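Local coordinates for protein coronin (Toxoplasma gondii, PDB 4OZU) that probably binds actin filaments and contributes to host-cell invasion and egress by the parasite, represented here by its WD40 beta-propeller domain, at residues A[43-48]-A[111-116]; A[155-160]-A[185-190]; A[351-356]-A[361-366]. All coordinates share one frame; numbering follows the deposited sequence.

How the interactions relate
The crystallised part of coronin is its WD40 domain, a seven-bladed beta-propeller, and the three contacts sample different parts of the ring. They follow one another along the chain, and no two share a sheet. Interaction 1 sets strand 45-49 against the loop that runs from strand 104-108 to strand 118-119. Interaction 2 packs strand 154-159 of one blade on strand 187-191 of the next. Interaction 3 folds the loop after strand 343-350, whose sheet also holds the N-terminal strand 16-25. Their centres lie 27 to 35 Å apart and their nearest atoms at least about 13 Å, so they are separate, local contacts; interactions 2 and 3 lie on opposite sides of the chain's centre.

Interaction 1 of 3, residues A[43-48]-A[111-116]; sequences TEYIAA and EEVTGT. With ACT (acetate ion), chain C.
Tyr45 meets Val113 through the outer end of its ring, and this one meeting makes up nearly all of a small contact. The methyl CG2 of Val113 lies 3.5 Å from Tyr45 OH and 3.8 Å from Tyr45 CZ, coming at the ring obliquely, while Val113 CB approaches Tyr45 CE1 at 4.0 Å. With CG turned opposite the carbonyl carbon (chi1 -54°), Tyr45 extends its ring toward the loop. Its own neighbour backs the ring: Glu44 CG rests over its centre, 3.4 Å above the plane. The tight side is thus a methyl against the hydroxyl end of a buried tyrosine. Toward solvent the fit slackens. Tyr45 OH stays 4.1 Å from Glu111 O and makes no hydrogen bond to it, and the exposed Glu111 is poorly ordered, its CB pointing away from 43-48. Beyond Val113 the loop bends off in an ST turn, where Thr116 N donates to Thr114 OG1 at 3.2 Å. An acetate ion, probably from the crystallisation liquor, sits at the other end of 43-48, held by Thr43 N through its OXT at 3.1 Å. Strand 45-49 pairs with strand 58-62, and Tyr45 also touches Phe87 of strand 82-87 and Leu109, so the contact joins this blade to the next one and its outgoing loop.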
loop_
_atom_site.group_PDB
_atom_site.type_symbol
_atom_site.label_atom_id
_atom_site.label_comp_id
_atom_site.label_asym_id
_atom_site.label_seq_id
_atom_site.Cartn_x
_atom_site.Cartn_y
_atom_site.Cartn_z
ATOM N N THR A 43 6.421 11.194 1.797
ATOM C CA THR A 43 6.796 12.335 0.970
ATOM C C THR A 43 8.286 12.651 1.060
ATOM O O THR A 43 8.791 13.436 0.264
ATOM C CB THR A 43 6.006 13.599 1.346
ATOM O OG1 THR A 43 6.223 13.921 2.725
ATOM C CG2 THR A 43 4.520 13.390 1.092
ATOM N N GLU A 44 8.983 12.027 2.011
ATOM C CA GLU A 44 10.380 12.363 2.299
ATOM C C GLU A 44 11.319 11.165 2.191
ATOM O O GLU A 44 12.452 11.306 1.720
ATOM C CB GLU A 44 10.487 12.962 3.705
ATOM C CG GLU A 44 11.887 13.381 4.143
ATOM C CD GLU A 44 12.282 14.741 3.608
ATOM O OE1 GLU A 44 11.532 15.300 2.779
ATOM O OE2 GLU A 44 13.343 15.256 4.024
ATOM N N TYR A 45 10.852 9.999 2.625
ATOM C CA TYR A 45 11.721 8.832 2.796
ATOM C C TYR A 45 11.273 7.614 2.004
ATOM O O TYR A 45 10.103 7.466 1.655
ATOM C CB TYR A 45 11.806 8.429 4.274
ATOM C CG TYR A 45 12.209 9.544 5.201
ATOM C CD1 TYR A 45 13.451 10.144 5.087
ATOM C CD2 TYR A 45 11.357 9.983 6.207
ATOM C CE1 TYR A 45 13.829 11.167 5.923
ATOM C CE2 TYR A 45 11.729 11.005 7.058
ATOM C CZ TYR A 45 12.969 11.595 6.906
ATOM O OH TYR A 45 13.369 12.615 7.734
ATOM N N ILE A 46 12.235 6.736 1.748
ATOM C CA ILE A 46 11.989 5.410 1.210
ATOM C C ILE A 46 12.461 4.397 2.248
ATOM O O ILE A 46 13.551 4.547 2.791
ATOM C CB ILE A 46 12.753 5.173 -0.117
ATOM C CG1 ILE A 46 12.348 6.203 -1.178
ATOM C CG2 ILE A 46 12.525 3.759 -0.630
ATOM C CD1 ILE A 46 13.311 6.267 -2.354
ATOM N N ALA A 47 11.652 3.378 2.519
ATOM C CA ALA A 47 12.075 2.275 3.376
ATOM C C ALA A 47 12.284 1.038 2.518
ATOM O O ALA A 47 11.417 0.678 1.723
ATOM C CB ALA A 47 11.045 2.006 4.464
ATOM N N ALA A 48 13.432 0.388 2.677
ATOM C CA ALA A 48 13.723 -0.842 1.948
ATOM C C ALA A 48 14.467 -1.836 2.842
ATOM O O ALA A 48 15.553 -1.528 3.334
ATOM C CB ALA A 48 14.539 -0.537 0.698
ATOM N N GLU A 111 14.862 14.120 13.562
ATOM C CA GLU A 111 14.571 15.263 12.702
ATOM C C GLU A 111 15.445 15.228 11.452
ATOM O O GLU A 111 14.956 15.409 10.335
ATOM C CB GLU A 111 14.784 16.580 13.453
ATOM C CG GLU A 111 13.498 17.342 13.746
ATOM C CD GLU A 111 13.749 18.784 14.162
ATOM O OE1 GLU A 111 14.539 19.475 13.484
ATOM O OE2 GLU A 111 13.158 19.226 15.170
ATOM N N GLU A 112 16.737 14.986 11.655
ATOM C CA GLU A 112 17.701 14.890 10.562
ATOM C C GLU A 112 18.176 13.451 10.380
ATOM O O GLU A 112 18.841 12.895 11.253
ATOM C CB GLU A 112 18.900 15.806 10.825
ATOM C CG GLU A 112 18.544 17.282 10.916
ATOM C CD GLU A 112 19.654 18.115 11.531
ATOM O OE1 GLU A 112 20.840 17.774 11.329
ATOM O OE2 GLU A 112 19.342 19.107 12.224
ATOM N N VAL A 113 17.827 12.858 9.244
ATOM C CA VAL A 113 18.229 11.492 8.921
ATOM C C VAL A 113 19.460 11.503 8.018
ATOM O O VAL A 113 19.398 11.977 6.882
ATOM C CB VAL A 113 17.092 10.724 8.225
ATOM C CG1 VAL A 113 17.548 9.340 7.794
ATOM C CG2 VAL A 113 15.888 10.617 9.150
ATOM N N THR A 114 20.571 10.977 8.528
ATOM C CA THR A 114 21.817 10.907 7.771
ATOM C C THR A 114 22.269 9.460 7.626
ATOM O O THR A 114 21.614 8.548 8.124
ATOM C CB THR A 114 22.943 11.710 8.447
ATOM O OG1 THR A 114 23.424 10.994 9.591
ATOM C CG2 THR A 114 22.449 13.085 8.876
ATOM N N GLY A 115 23.403 9.260 6.961
ATOM C CA GLY A 115 23.944 7.930 6.742
ATOM C C GLY A 115 24.451 7.267 8.009
ATOM O O GLY A 115 24.732 6.069 8.008
ATOM N N THR A 116 24.563 8.041 9.087
ATOM C CA THR A 116 25.039 7.520 10.371
ATOM C C THR A 116 23.897 7.353 11.375
ATOM O O THR A 116 24.119 6.964 12.523
ATOM C CB THR A 116 26.115 8.440 10.988
ATOM O OG1 THR A 116 25.550 9.726 11.275
ATOM C CG2 THR A 116 27.274 8.600 10.033
HETATM C C ACT C . 4.197 12.563 5.063
HETATM O O ACT C . 4.723 13.691 5.161
HETATM O OXT ACT C . 4.460 11.925 4.024
HETATM C CH3 ACT C . 3.297 12.015 6.127
#

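Interaction 2 of 3, residues A[155-160]-A[185-190]; sequences VAFWNV and DLLACT
Leu187 pushes one methyl, CD2, into a notch formed by Val155 and Phe157. Val155 CG1 meets that methyl tip to tip at 3.5 Å, and Phe157 CZ closes the other flank at 3.9 Å from Leu187 CD2. The two walls themselves touch, Val155 CG1 lying 3.6 Å from Phe157 CZ, which makes the notch shallow and lets the methyl rest on both. The stem of the leucine adds to the fit: Leu187 CB comes to 4.1 Å from Phe157 CZ, so the ring end crosses the leucine obliquely, near both its CB and its CD2 methyl. Leu187 holds CG opposite its backbone N (chi1 -173°), and its chi2 of 102° departs from a staggered value and sets CD2 against both the valine and the ring. Two blades of the WD40 propeller face each other here: strand 154-159 is the third strand of its antiparallel four-stranded sheet and 187-191 the second of the following one. The short segments run roughly antiparallel, at 152°, with axes 10.4 Å apart, a face-to-face sheet spacing bridged by side chains and by no hydrogen bond. A second, looser fit lies beside the first, where the other methyl of Val155, CG2, projects over the dip between Leu187 and Cys189. Here Val155 CG2 stands 4.3 Å from Cys189 SG. All four residues are buried, and strand 175-180 helps to seal the layer: Leu175 touches both Val155 and Cys189, and Trp180 packs on Leu187. At the far end Phe157 reaches Pro201 of a loop and lies on Phe166 of its own sheet.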
loop_
_atom_site.group_PDB
_atom_site.type_symbol
_atom_site.label_atom_id
_atom_site.label_comp_id
_atom_site.label_asym_id
_atom_site.label_seq_id
_atom_site.Cartn_x
_atom_site.Cartn_y
_atom_site.Cartn_z
ATOM N N VAL A 155 -6.562 -10.928 12.632
ATOM C CA VAL A 155 -6.391 -9.506 12.366
ATOM C C VAL A 155 -6.498 -8.791 13.702
ATOM O O VAL A 155 -7.527 -8.890 14.377
ATOM C CB VAL A 155 -7.437 -8.963 11.395
ATOM C CG1 VAL A 155 -7.220 -7.481 11.165
ATOM C CG2 VAL A 155 -7.373 -9.709 10.081
ATOM N N ALA A 156 -5.425 -8.100 14.085
ATOM C CA ALA A 156 -5.360 -7.402 15.359
ATOM C C ALA A 156 -5.405 -5.905 15.137
ATOM O O ALA A 156 -4.641 -5.373 14.333
ATOM C CB ALA A 156 -4.092 -7.780 16.115
ATOM N N PHE A 157 -6.294 -5.229 15.855
ATOM C CA PHE A 157 -6.414 -3.781 15.751
ATOM C C PHE A 157 -5.802 -3.108 16.970
ATOM O O PHE A 157 -6.095 -3.466 18.113
ATOM C CB PHE A 157 -7.874 -3.381 15.588
ATOM C CG PHE A 157 -8.488 -3.888 14.322
ATOM C CD1 PHE A 157 -8.346 -3.189 13.139
ATOM C CD2 PHE A 157 -9.185 -5.076 14.306
ATOM C CE1 PHE A 157 -8.906 -3.665 11.970
ATOM C CE2 PHE A 157 -9.742 -5.553 13.136
ATOM C CZ PHE A 157 -9.612 -4.848 11.976
ATOM N N TRP A 158 -4.949 -2.124 16.704
ATOM C CA TRP A 158 -4.127 -1.503 17.730
ATOM C C TRP A 158 -4.376 -0.011 17.843
ATOM O O TRP A 158 -4.433 0.682 16.832
ATOM C CB TRP A 158 -2.646 -1.719 17.419
ATOM C CG TRP A 158 -2.142 -3.093 17.679
ATOM C CD1 TRP A 158 -2.044 -4.121 16.783
ATOM C CD2 TRP A 158 -1.649 -3.595 18.923
ATOM N NE1 TRP A 158 -1.517 -5.231 17.396
ATOM C CE2 TRP A 158 -1.270 -4.935 18.711
ATOM C CE3 TRP A 158 -1.495 -3.043 20.199
ATOM C CZ2 TRP A 158 -0.745 -5.727 19.728
ATOM C CZ3 TRP A 158 -0.972 -3.829 21.200
ATOM C CH2 TRP A 158 -0.607 -5.155 20.961
ATOM N N ASN A 159 -4.507 0.472 19.073
ATOM C CA ASN A 159 -4.361 1.892 19.376
ATOM C C ASN A 159 -2.917 2.111 19.819
ATOM O O ASN A 159 -2.567 1.839 20.966
ATOM C CB ASN A 159 -5.349 2.321 20.466
ATOM C CG ASN A 159 -5.266 3.805 20.800
ATOM O OD1 ASN A 159 -4.341 4.510 20.387
ATOM N ND2 ASN A 159 -6.243 4.284 21.562
ATOM N N VAL A 160 -2.069 2.579 18.913
ATOM C CA VAL A 160 -0.637 2.623 19.200
ATOM C C VAL A 160 -0.324 3.590 20.337
ATOM O O VAL A 160 0.629 3.379 21.080
ATOM C CB VAL A 160 0.199 3.022 17.951
ATOM C CG1 VAL A 160 -0.065 2.055 16.807
ATOM C CG2 VAL A 160 -0.104 4.439 17.522
ATOM N N ASP A 185 -13.475 3.048 8.301
ATOM C CA ASP A 185 -14.354 2.327 9.222
ATOM C C ASP A 185 -14.216 0.812 9.103
ATOM O O ASP A 185 -14.373 0.096 10.092
ATOM C CB ASP A 185 -15.814 2.742 9.007
ATOM C CG ASP A 185 -16.317 2.478 7.604
ATOM O OD1 ASP A 185 -15.498 2.344 6.667
ATOM O OD2 ASP A 185 -17.561 2.434 7.449
ATOM N N LEU A 186 -13.905 0.334 7.905
ATOM C CA LEU A 186 -13.859 -1.094 7.625
ATOM C C LEU A 186 -12.498 -1.521 7.102
ATOM O O LEU A 186 -11.779 -0.734 6.478
ATOM C CB LEU A 186 -14.940 -1.473 6.613
ATOM C CG LEU A 186 -16.385 -1.207 7.044
ATOM C CD1 LEU A 186 -17.363 -1.514 5.908
ATOM C CD2 LEU A 186 -16.741 -2.011 8.289
ATOM N N LEU A 187 -12.161 -2.777 7.380
ATOM C CA LEU A 187 -10.969 -3.412 6.856
ATOM C C LEU A 187 -11.415 -4.551 5.954
ATOM O O LEU A 187 -12.437 -5.192 6.221
ATOM C CB LEU A 187 -10.090 -3.925 7.990
ATOM C CG LEU A 187 -8.725 -4.480 7.589
ATOM C CD1 LEU A 187 -7.630 -3.469 7.869
ATOM C CD2 LEU A 187 -8.481 -5.769 8.328
ATOM N N ALA A 188 -10.688 -4.761 4.866
ATOM C CA ALA A 188 -10.896 -5.925 4.016
ATOM C C ALA A 188 -9.641 -6.763 4.048
ATOM O O ALA A 188 -8.525 -6.229 4.075
ATOM C CB ALA A 188 -11.244 -5.524 2.602
ATOM N N CYS A 189 -9.817 -8.077 4.066
ATOM C CA CYS A 189 -8.677 -8.980 4.039
ATOM C C CYS A 189 -8.985 -10.219 3.221
ATOM O O CYS A 189 -10.141 -10.599 3.064
ATOM C CB CYS A 189 -8.260 -9.376 5.456
ATOM S SG CYS A 189 -9.554 -10.175 6.431
ATOM N N THR A 190 -7.934 -10.819 2.673
ATOM C CA THR A 190 -8.041 -12.094 1.988
ATOM C C THR A 190 -7.364 -13.165 2.823
ATOM O O THR A 190 -6.384 -12.897 3.517
ATOM C CB THR A 190 -7.402 -12.050 0.595
ATOM O OG1 THR A 190 -6.069 -11.546 0.703
ATOM C CG2 THR A 190 -8.215 -11.144 -0.338
#

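Interaction 3 of 3, residues A[351-356]-A[361-366]; sequences VPRKNQ and ADLYPP
Arg353 presents the end of its guanidinium to the carboxylate of Asp362, two nitrogens against two oxygens, while Leu363 lies over one face of the same group. At the edge NH1 of Arg353 donates to OD1 of Asp362 over 2.9 Å in a nearly straight bond (175°), with that oxygen in the guanidinium plane. Its partner bond, from Arg353 NH2 to Asp362 OD2, is equally short but more bent (148°), with OD2 tilted from the guanidinium plane. Both oxygens use their syn lone pairs and the two planes are nearly coplanar, which makes this a two-pronged, end-on salt bridge. Arg353 NH1 is also hydrogen-bonded to Gln360 OE1, a second grip that should further restrict the rotation of the group. Over the face, Leu363 CD1 stands 4.0 Å above the guanidinium plane, offset toward its rim, and Leu363 CD2 comes to 3.4 Å from Arg353 NH2. A bend at chi2 (-73°) helps the arginine chain bring its head over the leucine. The same two methyls also meet Val351, tip to tip: Leu363 CD1 lies 3.7 Å from Val351 CB and Leu363 CD2 3.8 Å from Val351 CG2. Leu363 thus serves two neighbours at once, the guanidinium and the buried Val351, which approach it from directions roughly at right angles. The turn at 361-363 is a short 3-10 segment, closed by Tyr364 N donating to Ala361 O, and the Tyr364 ring has Leu363 CB over one face. Both segments belong to the loop between strands 343-350 and 367-368. Val351 pairs by backbone with Ala330 and packs on Leu15, just ahead of strand 16-25, while Tyr364 OH bonds to Glu331 O at the start of strand 331-339.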
loop_
_atom_site.group_PDB
_atom_site.type_symbol
_atom_site.label_atom_id
_atom_site.label_comp_id
_atom_site.label_asym_id
_atom_site.label_seq_id
_atom_site.Cartn_x
_atom_site.Cartn_y
_atom_site.Cartn_z
ATOM N N VAL A 351 0.460 11.698 -17.622
ATOM C CA VAL A 351 -0.546 11.992 -18.636
ATOM C C VAL A 351 0.090 12.823 -19.740
ATOM O O VAL A 351 0.606 13.904 -19.466
ATOM C CB VAL A 351 -1.741 12.756 -18.049
ATOM C CG1 VAL A 351 -2.770 13.059 -19.135
ATOM C CG2 VAL A 351 -2.368 11.966 -16.911
ATOM N N PRO A 352 0.057 12.332 -20.994
ATOM C CA PRO A 352 0.658 13.121 -22.070
ATOM C C PRO A 352 -0.168 14.357 -22.376
ATOM O O PRO A 352 -1.374 14.258 -22.594
ATOM C CB PRO A 352 0.670 12.155 -23.259
ATOM C CG PRO A 352 -0.443 11.212 -22.986
ATOM C CD PRO A 352 -0.512 11.067 -21.492
ATOM N N ARG A 353 0.491 15.509 -22.386
ATOM C CA ARG A 353 -0.162 16.770 -22.685
ATOM C C ARG A 353 0.734 17.577 -23.608
ATOM O O ARG A 353 1.957 17.458 -23.553
ATOM C CB ARG A 353 -0.467 17.538 -21.399
ATOM C CG ARG A 353 -1.596 16.932 -20.571
ATOM C CD ARG A 353 -2.955 17.171 -21.218
ATOM N NE ARG A 353 -4.038 16.456 -20.543
ATOM C CZ ARG A 353 -4.690 16.895 -19.470
ATOM N NH1 ARG A 353 -4.379 18.059 -18.910
ATOM N NH2 ARG A 353 -5.660 16.159 -18.946
ATOM N N LYS A 354 0.113 18.381 -24.466
ATOM C CA LYS A 354 0.841 19.187 -25.437
ATOM C C LYS A 354 1.890 20.050 -24.741
ATOM O O LYS A 354 3.080 19.962 -25.046
ATOM C CB LYS A 354 -0.131 20.060 -26.232
ATOM C CG LYS A 354 0.525 20.944 -27.275
ATOM C CD LYS A 354 -0.501 21.832 -27.959
ATOM C CE LYS A 354 0.156 22.841 -28.884
ATOM N NZ LYS A 354 -0.827 23.822 -29.417
ATOM N N ASN A 355 1.441 20.875 -23.803
ATOM C CA ASN A 355 2.337 21.742 -23.053
ATOM C C ASN A 355 2.904 21.003 -21.855
ATOM O O ASN A 355 2.282 20.956 -20.797
ATOM C CB ASN A 355 1.606 23.006 -22.604
ATOM C CG ASN A 355 0.913 23.713 -23.753
ATOM O OD1 ASN A 355 -0.309 23.876 -23.753
ATOM N ND2 ASN A 355 1.690 24.125 -24.746
ATOM N N GLN A 356 4.087 20.423 -22.023
ATOM C CA GLN A 356 4.675 19.586 -20.983
ATOM C C GLN A 356 5.355 20.410 -19.891
ATOM O O GLN A 356 5.982 19.851 -18.990
ATOM C CB GLN A 356 5.679 18.606 -21.593
ATOM C CG GLN A 356 5.161 17.878 -22.825
ATOM C CD GLN A 356 6.158 16.880 -23.375
ATOM O OE1 GLN A 356 6.892 16.235 -22.623
ATOM N NE2 GLN A 356 6.198 16.750 -24.696
ATOM N N ALA A 361 -3.922 21.663 -14.272
ATOM C CA ALA A 361 -4.733 21.727 -13.064
ATOM C C ALA A 361 -5.776 20.620 -13.007
ATOM O O ALA A 361 -6.094 20.119 -11.933
ATOM C CB ALA A 361 -5.418 23.083 -12.966
ATOM N N ASP A 362 -6.301 20.234 -14.163
ATOM C CA ASP A 362 -7.417 19.300 -14.202
ATOM C C ASP A 362 -7.017 17.896 -13.757
ATOM O O ASP A 362 -7.880 17.048 -13.540
ATOM C CB ASP A 362 -8.012 19.239 -15.610
ATOM C CG ASP A 362 -7.047 18.662 -16.627
ATOM O OD1 ASP A 362 -5.883 19.112 -16.672
ATOM O OD2 ASP A 362 -7.453 17.752 -17.378
ATOM N N LEU A 363 -5.717 17.644 -13.626
ATOM C CA LEU A 363 -5.247 16.306 -13.264
ATOM C C LEU A 363 -5.100 16.105 -11.758
ATOM O O LEU A 363 -4.826 14.993 -11.305
ATOM C CB LEU A 363 -3.909 16.017 -13.944
ATOM C CG LEU A 363 -3.932 15.898 -15.469
ATOM C CD1 LEU A 363 -2.521 15.707 -15.968
ATOM C CD2 LEU A 363 -4.829 14.752 -15.939
ATOM N N TYR A 364 -5.292 17.170 -10.984
ATOM C CA TYR A 364 -5.001 17.133 -9.555
ATOM C C TYR A 364 -6.164 17.601 -8.689
ATOM O O TYR A 364 -6.203 18.755 -8.251
ATOM C CB TYR A 364 -3.756 17.969 -9.268
ATOM C CG TYR A 364 -2.560 17.435 -10.006
ATOM C CD1 TYR A 364 -1.896 16.300 -9.557
ATOM C CD2 TYR A 364 -2.119 18.028 -11.173
ATOM C CE1 TYR A 364 -0.812 15.793 -10.242
ATOM C CE2 TYR A 364 -1.038 17.526 -11.862
ATOM C CZ TYR A 364 -0.389 16.409 -11.394
ATOM O OH TYR A 364 0.689 15.914 -12.089
ATOM N N PRO A 365 -7.119 16.695 -8.428
ATOM C CA PRO A 365 -8.147 16.981 -7.426
ATOM C C PRO A 365 -7.531 17.062 -6.036
ATOM O O PRO A 365 -6.372 16.676 -5.863
ATOM C CB PRO A 365 -9.101 15.789 -7.533
ATOM C CG PRO A 365 -8.765 15.114 -8.835
ATOM C CD PRO A 365 -7.316 15.386 -9.071
ATOM N N PRO A 366 -8.297 17.544 -5.050
ATOM C CA PRO A 366 -7.807 17.606 -3.668
ATOM C C PRO A 366 -7.296 16.244 -3.197
ATOM O O PRO A 366 -8.026 15.252 -3.232
ATOM C CB PRO A 366 -9.039 18.051 -2.882
ATOM C CG PRO A 366 -9.883 18.778 -3.887
ATOM C CD PRO A 366 -9.676 18.047 -5.171
#